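Local coordinates for translation initiation factor eIF2 assembly protein (Schizosaccharomyces pombe, PDB 4ZGP) that acts as an ATP-dependent chaperone that binds the gamma subunit of eIF2 and allows it to assemble with the alpha and beta subunits, at residues 28-33 with 174-179; 45-50 with 106-111; 196-201 with 241-246. All coordinates share one frame; numbering follows the deposited sequence.

Contact 1 (28-33 with 174-179); sequences QVLHCQ and KDFSFE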
loop_
_atom_site.group_PDB
_atom_site.type_symbol
_atom_site.label_atom_id
_atom_site.label_comp_id
_atom_site.label_asym_id
_atom_site.label_seq_id
_atom_site.Cartn_x
_atom_site.Cartn_y
_atom_site.Cartn_z
ATOM N N GLN A 28 14.490 5.880 -0.520
ATOM C CA GLN A 28 13.332 5.668 0.351
ATOM C C GLN A 28 12.120 5.222 -0.440
ATOM O O GLN A 28 11.334 4.391 0.036
ATOM C CB GLN A 28 12.988 6.930 1.119
ATOM C CG GLN A 28 13.843 7.169 2.342
ATOM C CD GLN A 28 13.501 8.516 2.936
ATOM O OE1 GLN A 28 13.893 9.551 2.396
ATOM N NE2 GLN A 28 12.704 8.517 4.007
ATOM N N VAL A 29 11.963 5.786 -1.637
ATOM C CA VAL A 29 10.866 5.403 -2.533
ATOM C C VAL A 29 11.076 3.981 -3.082
ATOM O O VAL A 29 10.145 3.155 -3.096
ATOM C CB VAL A 29 10.716 6.434 -3.695
ATOM C CG1 VAL A 29 9.765 5.927 -4.758
ATOM C CG2 VAL A 29 10.230 7.769 -3.144
ATOM N N LEU A 30 12.296 3.688 -3.500
ATOM C CA LEU A 30 12.635 2.353 -3.995
ATOM C C LEU A 30 12.422 1.259 -2.948
ATOM O O LEU A 30 12.008 0.146 -3.289
ATOM C CB LEU A 30 14.098 2.300 -4.480
ATOM C CG LEU A 30 14.445 2.990 -5.803
ATOM C CD1 LEU A 30 15.955 2.954 -6.024
ATOM C CD2 LEU A 30 13.710 2.330 -6.965
ATOM N N HIS A 31 12.730 1.555 -1.681
ATOM C CA HIS A 31 12.598 0.559 -0.624
ATOM C C HIS A 31 11.142 0.185 -0.338
ATOM O O HIS A 31 10.875 -0.870 0.246
ATOM C CB HIS A 31 13.253 1.060 0.675
ATOM C CG HIS A 31 14.737 1.210 0.563
ATOM N ND1 HIS A 31 15.475 2.009 1.411
ATOM C CD2 HIS A 31 15.617 0.692 -0.326
ATOM C CE1 HIS A 31 16.751 1.950 1.067
ATOM N NE2 HIS A 31 16.863 1.160 0.014
ATOM N N CYS A 32 10.221 1.061 -0.732
ATOM C CA CYS A 32 8.800 0.850 -0.471
ATOM C C CYS A 32 8.069 0.174 -1.621
ATOM O O CYS A 32 6.854 -0.040 -1.522
ATOM C CB CYS A 32 8.109 2.188 -0.154
ATOM S SG CYS A 32 8.519 2.714 1.525
ATOM N N GLN A 33 8.772 -0.140 -2.705
ATOM C CA GLN A 33 8.125 -0.904 -3.776
ATOM C C GLN A 33 7.640 -2.231 -3.234
ATOM O O GLN A 33 8.323 -2.858 -2.420
ATOM C CB GLN A 33 9.085 -1.176 -4.935
ATOM C CG GLN A 33 9.669 0.009 -5.666
ATOM C CD GLN A 33 10.775 -0.456 -6.621
ATOM O OE1 GLN A 33 10.528 -0.681 -7.795
ATOM N NE2 GLN A 33 11.981 -0.639 -6.093
ATOM N N LYS A 174 18.040 3.951 -12.666
ATOM C CA LYS A 174 18.657 2.762 -13.249
ATOM C C LYS A 174 18.220 1.497 -12.523
ATOM O O LYS A 174 18.084 1.494 -11.298
ATOM C CB LYS A 174 20.187 2.884 -13.200
ATOM C CG LYS A 174 20.720 4.302 -12.910
ATOM C CD LYS A 174 20.760 4.654 -11.406
ATOM C CE LYS A 174 20.014 5.965 -11.118
ATOM N NZ LYS A 174 20.819 6.954 -10.335
ATOM N N ASP A 175 18.002 0.429 -13.286
ATOM C CA ASP A 175 17.641 -0.883 -12.739
ATOM C C ASP A 175 16.298 -0.870 -11.997
ATOM O O ASP A 175 16.039 -1.706 -11.131
ATOM C CB ASP A 175 18.746 -1.406 -11.814
ATOM C CG ASP A 175 20.120 -1.397 -12.478
ATOM O OD1 ASP A 175 20.187 -1.217 -13.717
ATOM O OD2 ASP A 175 21.132 -1.573 -11.765
ATOM N N PHE A 176 15.451 0.088 -12.345
ATOM C CA PHE A 176 14.087 0.125 -11.832
ATOM C C PHE A 176 13.162 -0.476 -12.877
ATOM O O PHE A 176 13.415 -0.346 -14.067
ATOM C CB PHE A 176 13.671 1.562 -11.506
ATOM C CG PHE A 176 12.191 1.741 -11.335
ATOM C CD1 PHE A 176 11.580 1.477 -10.114
ATOM C CD2 PHE A 176 11.407 2.195 -12.392
ATOM C CE1 PHE A 176 10.208 1.653 -9.958
ATOM C CE2 PHE A 176 10.036 2.363 -12.244
ATOM C CZ PHE A 176 9.438 2.096 -11.026
ATOM N N SER A 177 12.101 -1.146 -12.450
ATOM C CA SER A 177 11.049 -1.520 -13.393
ATOM C C SER A 177 9.679 -1.439 -12.720
ATOM O O SER A 177 9.566 -1.681 -11.521
ATOM C CB SER A 177 11.282 -2.929 -13.947
ATOM O OG SER A 177 11.101 -3.923 -12.953
ATOM N N PHE A 178 8.642 -1.119 -13.491
ATOM C CA PHE A 178 7.288 -1.198 -12.970
ATOM C C PHE A 178 6.896 -2.670 -12.814
ATOM O O PHE A 178 7.428 -3.550 -13.499
ATOM C CB PHE A 178 6.309 -0.455 -13.887
ATOM C CG PHE A 178 6.478 1.031 -13.863
ATOM C CD1 PHE A 178 6.053 1.769 -12.767
ATOM C CD2 PHE A 178 7.062 1.695 -14.925
ATOM C CE1 PHE A 178 6.210 3.139 -12.731
ATOM C CE2 PHE A 178 7.210 3.076 -14.908
ATOM C CZ PHE A 178 6.789 3.800 -13.800
ATOM N N GLU A 179 5.983 -2.941 -11.889
ATOM C CA GLU A 179 5.579 -4.307 -11.592
ATOM C C GLU A 179 4.078 -4.323 -11.428
ATOM O O GLU A 179 3.490 -3.338 -10.985
ATOM C CB GLU A 179 6.278 -4.822 -10.325
ATOM C CG GLU A 179 5.997 -3.937 -9.116
ATOM C CD GLU A 179 7.019 -4.093 -8.008
ATOM O OE1 GLU A 179 8.202 -4.321 -8.318
ATOM O OE2 GLU A 179 6.636 -3.969 -6.827
HETATM O O HOH W 1 12.032 -1.851 -9.489
#

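Contact 2 (45-50 with 106-111); sequences TPKAKV and KELGGA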
loop_
_atom_site.group_PDB
_atom_site.type_symbol
_atom_site.label_atom_id
_atom_site.label_comp_id
_atom_site.label_asym_id
_atom_site.label_seq_id
_atom_site.Cartn_x
_atom_site.Cartn_y
_atom_site.Cartn_z
ATOM N N THR A 45 2.396 -11.141 5.576
ATOM C CA THR A 45 1.578 -10.337 4.683
ATOM C C THR A 45 0.719 -11.266 3.837
ATOM O O THR A 45 1.112 -12.404 3.561
ATOM C CB THR A 45 2.476 -9.409 3.790
ATOM O OG1 THR A 45 1.673 -8.487 3.041
ATOM C CG2 THR A 45 3.291 -10.235 2.838
ATOM N N PRO A 46 -0.478 -10.815 3.467
ATOM C CA PRO A 46 -1.339 -11.732 2.707
ATOM C C PRO A 46 -0.732 -12.126 1.370
ATOM O O PRO A 46 0.024 -11.370 0.750
ATOM C CB PRO A 46 -2.623 -10.927 2.521
ATOM C CG PRO A 46 -2.633 -9.962 3.698
ATOM C CD PRO A 46 -1.181 -9.568 3.817
ATOM N N LYS A 47 -1.052 -13.342 0.931
ATOM C CA LYS A 47 -0.437 -13.885 -0.272
ATOM C C LYS A 47 -0.611 -12.990 -1.499
ATOM O O LYS A 47 -1.657 -12.355 -1.692
ATOM C CB LYS A 47 -1.013 -15.280 -0.566
ATOM C CG LYS A 47 -0.316 -16.006 -1.703
ATOM C CD LYS A 47 -0.881 -17.422 -1.884
ATOM C CE LYS A 47 -0.085 -18.219 -2.919
ATOM N NZ LYS A 47 -0.878 -19.364 -3.460
ATOM N N ALA A 48 0.416 -12.954 -2.333
ATOM C CA ALA A 48 0.393 -12.123 -3.529
ATOM C C ALA A 48 1.298 -12.693 -4.602
ATOM O O ALA A 48 2.219 -13.462 -4.305
ATOM C CB ALA A 48 0.812 -10.663 -3.190
ATOM N N LYS A 49 1.022 -12.340 -5.855
ATOM C CA LYS A 49 1.917 -12.667 -6.961
ATOM C C LYS A 49 2.405 -11.391 -7.586
ATOM O O LYS A 49 1.662 -10.413 -7.694
ATOM C CB LYS A 49 1.221 -13.520 -8.034
ATOM C CG LYS A 49 0.716 -14.861 -7.536
ATOM C CD LYS A 49 1.841 -15.880 -7.436
ATOM C CE LYS A 49 1.319 -17.248 -7.014
ATOM N NZ LYS A 49 2.403 -18.276 -6.968
ATOM N N VAL A 50 3.662 -11.382 -8.001
ATOM C CA VAL A 50 4.198 -10.206 -8.659
ATOM C C VAL A 50 4.621 -10.503 -10.090
ATOM O O VAL A 50 5.407 -11.417 -10.334
ATOM C CB VAL A 50 5.406 -9.625 -7.878
ATOM C CG1 VAL A 50 5.888 -8.358 -8.534
ATOM C CG2 VAL A 50 5.003 -9.333 -6.452
ATOM N N LYS A 106 -6.146 -17.217 -10.875
ATOM C CA LYS A 106 -6.521 -18.601 -10.579
ATOM C C LYS A 106 -5.708 -19.177 -9.419
ATOM O O LYS A 106 -6.252 -19.782 -8.484
ATOM C CB LYS A 106 -6.327 -19.476 -11.820
ATOM C CG LYS A 106 -6.513 -20.962 -11.551
ATOM C CD LYS A 106 -6.052 -21.803 -12.749
ATOM C CE LYS A 106 -4.669 -21.373 -13.228
ATOM N NZ LYS A 106 -4.282 -22.002 -14.527
ATOM N N GLU A 107 -4.400 -18.982 -9.487
ATOM C CA GLU A 107 -3.485 -19.443 -8.440
ATOM C C GLU A 107 -3.735 -18.810 -7.070
ATOM O O GLU A 107 -3.349 -19.374 -6.044
ATOM C CB GLU A 107 -2.047 -19.176 -8.871
ATOM C CG GLU A 107 -1.556 -20.140 -9.940
ATOM C CD GLU A 107 -0.263 -19.688 -10.591
ATOM O OE1 GLU A 107 0.154 -20.319 -11.585
ATOM O OE2 GLU A 107 0.330 -18.692 -10.118
ATOM N N LEU A 108 -4.376 -17.648 -7.048
ATOM C CA LEU A 108 -4.662 -16.958 -5.785
ATOM C C LEU A 108 -6.082 -17.260 -5.311
ATOM O O LEU A 108 -6.553 -16.702 -4.321
ATOM C CB LEU A 108 -4.443 -15.448 -5.936
ATOM C CG LEU A 108 -2.969 -15.052 -6.127
ATOM C CD1 LEU A 108 -2.811 -13.604 -6.582
ATOM C CD2 LEU A 108 -2.149 -15.297 -4.845
ATOM N N GLY A 109 -6.767 -18.151 -6.020
ATOM C CA GLY A 109 -8.089 -18.577 -5.596
ATOM C C GLY A 109 -9.245 -17.909 -6.316
ATOM O O GLY A 109 -10.396 -18.032 -5.888
ATOM N N GLY A 110 -8.952 -17.190 -7.395
ATOM C CA GLY A 110 -10.000 -16.603 -8.214
ATOM C C GLY A 110 -10.395 -15.155 -7.966
ATOM O O GLY A 110 -11.227 -14.615 -8.686
ATOM N N ALA A 111 -9.805 -14.509 -6.964
ATOM C CA ALA A 111 -10.138 -13.112 -6.697
ATOM C C ALA A 111 -8.910 -12.366 -6.169
ATOM O O ALA A 111 -8.251 -12.846 -5.243
ATOM C CB ALA A 111 -11.287 -13.019 -5.710
#

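Contact 3 (196-201 with 241-246); sequences CFVKSK and PDFVFD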
loop_
_atom_site.group_PDB
_atom_site.type_symbol
_atom_site.label_atom_id
_atom_site.label_comp_id
_atom_site.label_asym_id
_atom_site.label_seq_id
_atom_site.Cartn_x
_atom_site.Cartn_y
_atom_site.Cartn_z
ATOM N N CYS A 196 0.448 3.088 10.783
ATOM C CA CYS A 196 1.393 3.049 11.899
ATOM C C CYS A 196 2.671 3.758 11.499
ATOM O O CYS A 196 3.292 3.457 10.475
ATOM C CB CYS A 196 1.692 1.608 12.316
ATOM S SG CYS A 196 0.199 0.578 12.543
ATOM N N PHE A 197 3.070 4.704 12.331
ATOM C CA PHE A 197 4.107 5.636 11.967
ATOM C C PHE A 197 5.349 5.349 12.790
ATOM O O PHE A 197 5.287 5.204 14.012
ATOM C CB PHE A 197 3.611 7.073 12.187
ATOM C CG PHE A 197 2.404 7.419 11.369
ATOM C CD1 PHE A 197 1.125 7.155 11.842
ATOM C CD2 PHE A 197 2.542 8.028 10.139
ATOM C CE1 PHE A 197 0.010 7.491 11.079
ATOM C CE2 PHE A 197 1.431 8.359 9.377
ATOM C CZ PHE A 197 0.170 8.096 9.844
ATOM N N VAL A 198 6.472 5.239 12.095
ATOM C CA VAL A 198 7.706 4.785 12.681
ATOM C C VAL A 198 8.790 5.826 12.449
ATOM O O VAL A 198 9.003 6.253 11.327
ATOM C CB VAL A 198 8.172 3.440 12.064
ATOM C CG1 VAL A 198 9.501 3.031 12.657
ATOM C CG2 VAL A 198 7.123 2.352 12.278
ATOM N N LYS A 199 9.471 6.221 13.518
ATOM C CA LYS A 199 10.550 7.196 13.399
ATOM C C LYS A 199 11.706 6.738 14.269
ATOM O O LYS A 199 11.504 6.357 15.422
ATOM C CB LYS A 199 10.079 8.594 13.813
ATOM C CG LYS A 199 11.155 9.659 13.682
ATOM C CD LYS A 199 10.789 10.913 14.462
ATOM C CE LYS A 199 9.721 11.675 13.747
ATOM N NZ LYS A 199 9.476 13.039 14.343
ATOM N N SER A 200 12.904 6.747 13.691
ATOM C CA SER A 200 14.090 6.163 14.314
ATOM C C SER A 200 13.798 4.770 14.861
ATOM O O SER A 200 14.144 4.453 15.992
ATOM C CB SER A 200 14.631 7.093 15.413
ATOM O OG SER A 200 14.711 8.408 14.898
ATOM N N LYS A 201 13.125 3.958 14.041
ATOM C CA LYS A 201 12.795 2.572 14.359
ATOM C C LYS A 201 11.870 2.408 15.560
ATOM O O LYS A 201 11.725 1.308 16.102
ATOM C CB LYS A 201 14.077 1.762 14.583
ATOM C CG LYS A 201 14.920 1.596 13.331
ATOM C CD LYS A 201 14.084 1.037 12.183
ATOM C CE LYS A 201 14.951 0.406 11.093
ATOM N NZ LYS A 201 14.123 -0.012 9.924
ATOM N N PRO A 241 15.076 4.043 8.760
ATOM C CA PRO A 241 14.666 4.251 10.149
ATOM C C PRO A 241 13.254 4.817 10.298
ATOM O O PRO A 241 12.620 4.591 11.341
ATOM C CB PRO A 241 15.700 5.265 10.660
ATOM C CG PRO A 241 16.037 6.081 9.455
ATOM C CD PRO A 241 16.039 5.069 8.306
ATOM N N ASP A 242 12.797 5.566 9.300
ATOM C CA ASP A 242 11.468 6.170 9.335
ATOM C C ASP A 242 10.606 5.656 8.178
ATOM O O ASP A 242 11.030 5.686 7.021
ATOM C CB ASP A 242 11.539 7.692 9.233
ATOM C CG ASP A 242 12.648 8.311 10.095
ATOM O OD1 ASP A 242 13.024 7.752 11.142
ATOM O OD2 ASP A 242 13.125 9.396 9.709
ATOM N N PHE A 243 9.396 5.209 8.491
ATOM C CA PHE A 243 8.488 4.728 7.451
ATOM C C PHE A 243 7.084 4.602 8.030
ATOM O O PHE A 243 6.870 4.845 9.217
ATOM C CB PHE A 243 8.985 3.377 6.864
ATOM C CG PHE A 243 9.116 2.252 7.878
ATOM C CD1 PHE A 243 10.264 2.109 8.644
ATOM C CD2 PHE A 243 8.085 1.317 8.050
ATOM C CE1 PHE A 243 10.402 1.056 9.558
ATOM C CE2 PHE A 243 8.211 0.265 8.970
ATOM C CZ PHE A 243 9.369 0.131 9.720
ATOM N N VAL A 244 6.125 4.240 7.181
ATOM C CA VAL A 244 4.735 4.117 7.608
ATOM C C VAL A 244 4.238 2.750 7.175
ATOM O O VAL A 244 4.394 2.422 6.017
ATOM C CB VAL A 244 3.876 5.206 6.976
ATOM C CG1 VAL A 244 2.429 5.095 7.446
ATOM C CG2 VAL A 244 4.474 6.630 7.291
ATOM N N PHE A 245 3.665 1.961 8.077
ATOM C CA PHE A 245 3.175 0.647 7.640
ATOM C C PHE A 245 1.702 0.499 7.967
ATOM O O PHE A 245 1.232 1.037 8.962
ATOM C CB PHE A 245 4.034 -0.511 8.222
ATOM C CG PHE A 245 3.966 -0.713 9.723
ATOM C CD1 PHE A 245 4.776 0.005 10.581
ATOM C CD2 PHE A 245 3.187 -1.722 10.265
ATOM C CE1 PHE A 245 4.748 -0.239 11.958
ATOM C CE2 PHE A 245 3.155 -1.972 11.637
ATOM C CZ PHE A 245 3.922 -1.230 12.485
ATOM N N ASP A 246 0.956 -0.167 7.073
ATOM C CA ASP A 246 -0.473 -0.386 7.292
ATOM C C ASP A 246 -0.655 -1.808 7.775
ATOM O O ASP A 246 0.045 -2.715 7.321
ATOM C CB ASP A 246 -1.298 -0.149 6.016
ATOM C CG ASP A 246 -1.312 1.314 5.593
ATOM O OD1 ASP A 246 -1.050 2.192 6.442
ATOM O OD2 ASP A 246 -1.571 1.589 4.413
HETATM O O HOH W 2 15.201 8.959 12.399
#

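Contact 1 (28-33 with 174-179)
Gln33 and Leu30, at the junction of helices 26-31 and 34-40 in this ATP-grasp protein, meet the CD1-CE1 side of the Phe176 ring obliquely. Gln33 is the N-cap residue of helix 34-40, yet its amide turns back to the preceding helix. There NE2 donates a nearly straight bond (166°) to Leu30 O at 2.9 Å, using a lone pair in the carbonyl plane and staying within its own amide plane. This fixes the amide's rotation and sends OE1 to Phe176, 3.2 Å from CE1, with amide and ring planes 29° apart. Leu30 CD2 approaches from the other side of the ring plane, 3.9 Å from Phe176 CD1. Phe176 comes within reach because its CG stands opposite the backbone N (chi1 164°), bringing the ring up to Leu30 and Gln33. The far edge of that ring points onto the face of Phe178, while Phe159 meets it edge-to-face and the ATP-binding Trp118 packs close by. Gln33 OE1 is also gripped by Asn117 ND2 and a water bridging to the Ser177 backbone. Putting an alanine at Gln33 would probably cost Leu30 O its bond from the side-chain amide, though not that from Ser36, and leave the bridging water without that acceptor, opening a gap beside Phe176. Glu179 OE1 binds Ser35 and Lys52, and its OE2 lies 4.2 Å from Gln33 CB. The water accepts from Ser177 N at 3.0 Å.

Contact 2 (45-50 with 106-111)
Lys49 of edge strand 48-51 and Lys47 just before it reach over Leu108 and Glu107, where helix 95-107 ends. Lys49 leaves the strand with CB directed at the helix end. CG, placed beside the backbone N, rests on the branch of Leu108, 3.9 Å from CD1. The chain bends at chi2 (-79°) and runs straight to its tip, turning from the leucine to the acid. CD passes Glu107 OE2 at the limit of contact, CE comes to 3.6 Å from that oxygen, and NZ forms a long salt bridge with OE2 at 3.8 Å. The two side chains meet at about a right angle, and CE lies as near the carboxylate as the charged NZ does. Lys47, extended throughout, slants across the other branch of Leu108: its CG is 3.7 Å from CD2, and its NZ ends 3.6 Å from Glu107 O. Leu108 is thus held between the aliphatic parts of two lysines. The chain turns away after it through a Schellman motif, with Gly109 at positive phi and Gly109 N bonded to Lys106 O at 3.0 Å. The leucine also packs on Leu182 and Glu184 of strand 180-184, the partner of strand 48-51 in a three-stranded antiparallel sheet. Ala48 points to the other side, onto Phe34 of helix 34-40, so the sheet separates that helix from the end of helix 95-107.

Contact 3 (196-201 with 241-246)
Asp242 OD1 is gripped twice: Ser200 N donates to it at 2.7 Å in a nearly straight bond (173°), and a water shared with Ser200 OG donates to it as well. Beside it, Lys201 N bonds to Pro241 O at 2.8 Å, so the residues just before strand 243-250 are stitched to the turn between strands 193-199 and 202-208. Ser200 and Lys201 both have positive phi there, close to a type I' turn. Further along, Val198 with Phe243 and Cys196 with Phe245 form antiparallel hydrogen-bonded pairs, each with two backbone bonds, such as Val198 N to Phe243 O at 2.9 Å. On their face, Val198 wedges between two rings. Its CB stands over the centre of Phe243 at 4.1 Å from the centroid, while CG2 meets the edge of Phe245, 3.5 Å from CE1. Cys196 CB covers the face of Phe245, 3.6 Å from its centroid, and SG lies over the same face as a sulfur-aromatic contact. Both phenylalanines set CG between backbone N and carbonyl carbon (chi1 59° in Phe243), which lays the rings back against the neighbouring strand. Ile228 and Leu232 of helix 221-233 pack on this layer. On the opposite face Val244 CG1 lies over the Phe197 ring. Asp246, which touches the bound ADP, is held by Arg195 and Arg209, themselves ATP-binding. The mixed sheet, with a helix on one face and nucleotide-binding residues such as Asp246 along its strands, is one of the two sheets between which the ATP-grasp fold holds its nucleotide.

In the fold
Contact 3, the most extensive, holds neighbouring strands of the mixed sheet by backbone hydrogen bonds and a buried layer of aromatic and aliphatic side chains. The other two have no direct hydrogen bond between their segments. Contact 1 joins a helix junction to a loop through a water and a ring, whereas contact 2 sets a strand edge against a helix end with lysine methylenes and a long ion pair nearer the surface. These two touch, Glu179 CB packing on Val50 CG1 at 4.0 Å, and the 174-179 loop leads into the strand that pairs with 48-51. Contact 3 reaches ADP through Asp246, whereas the side chain of Ala48 in contact 2 stays about 8 Å from it.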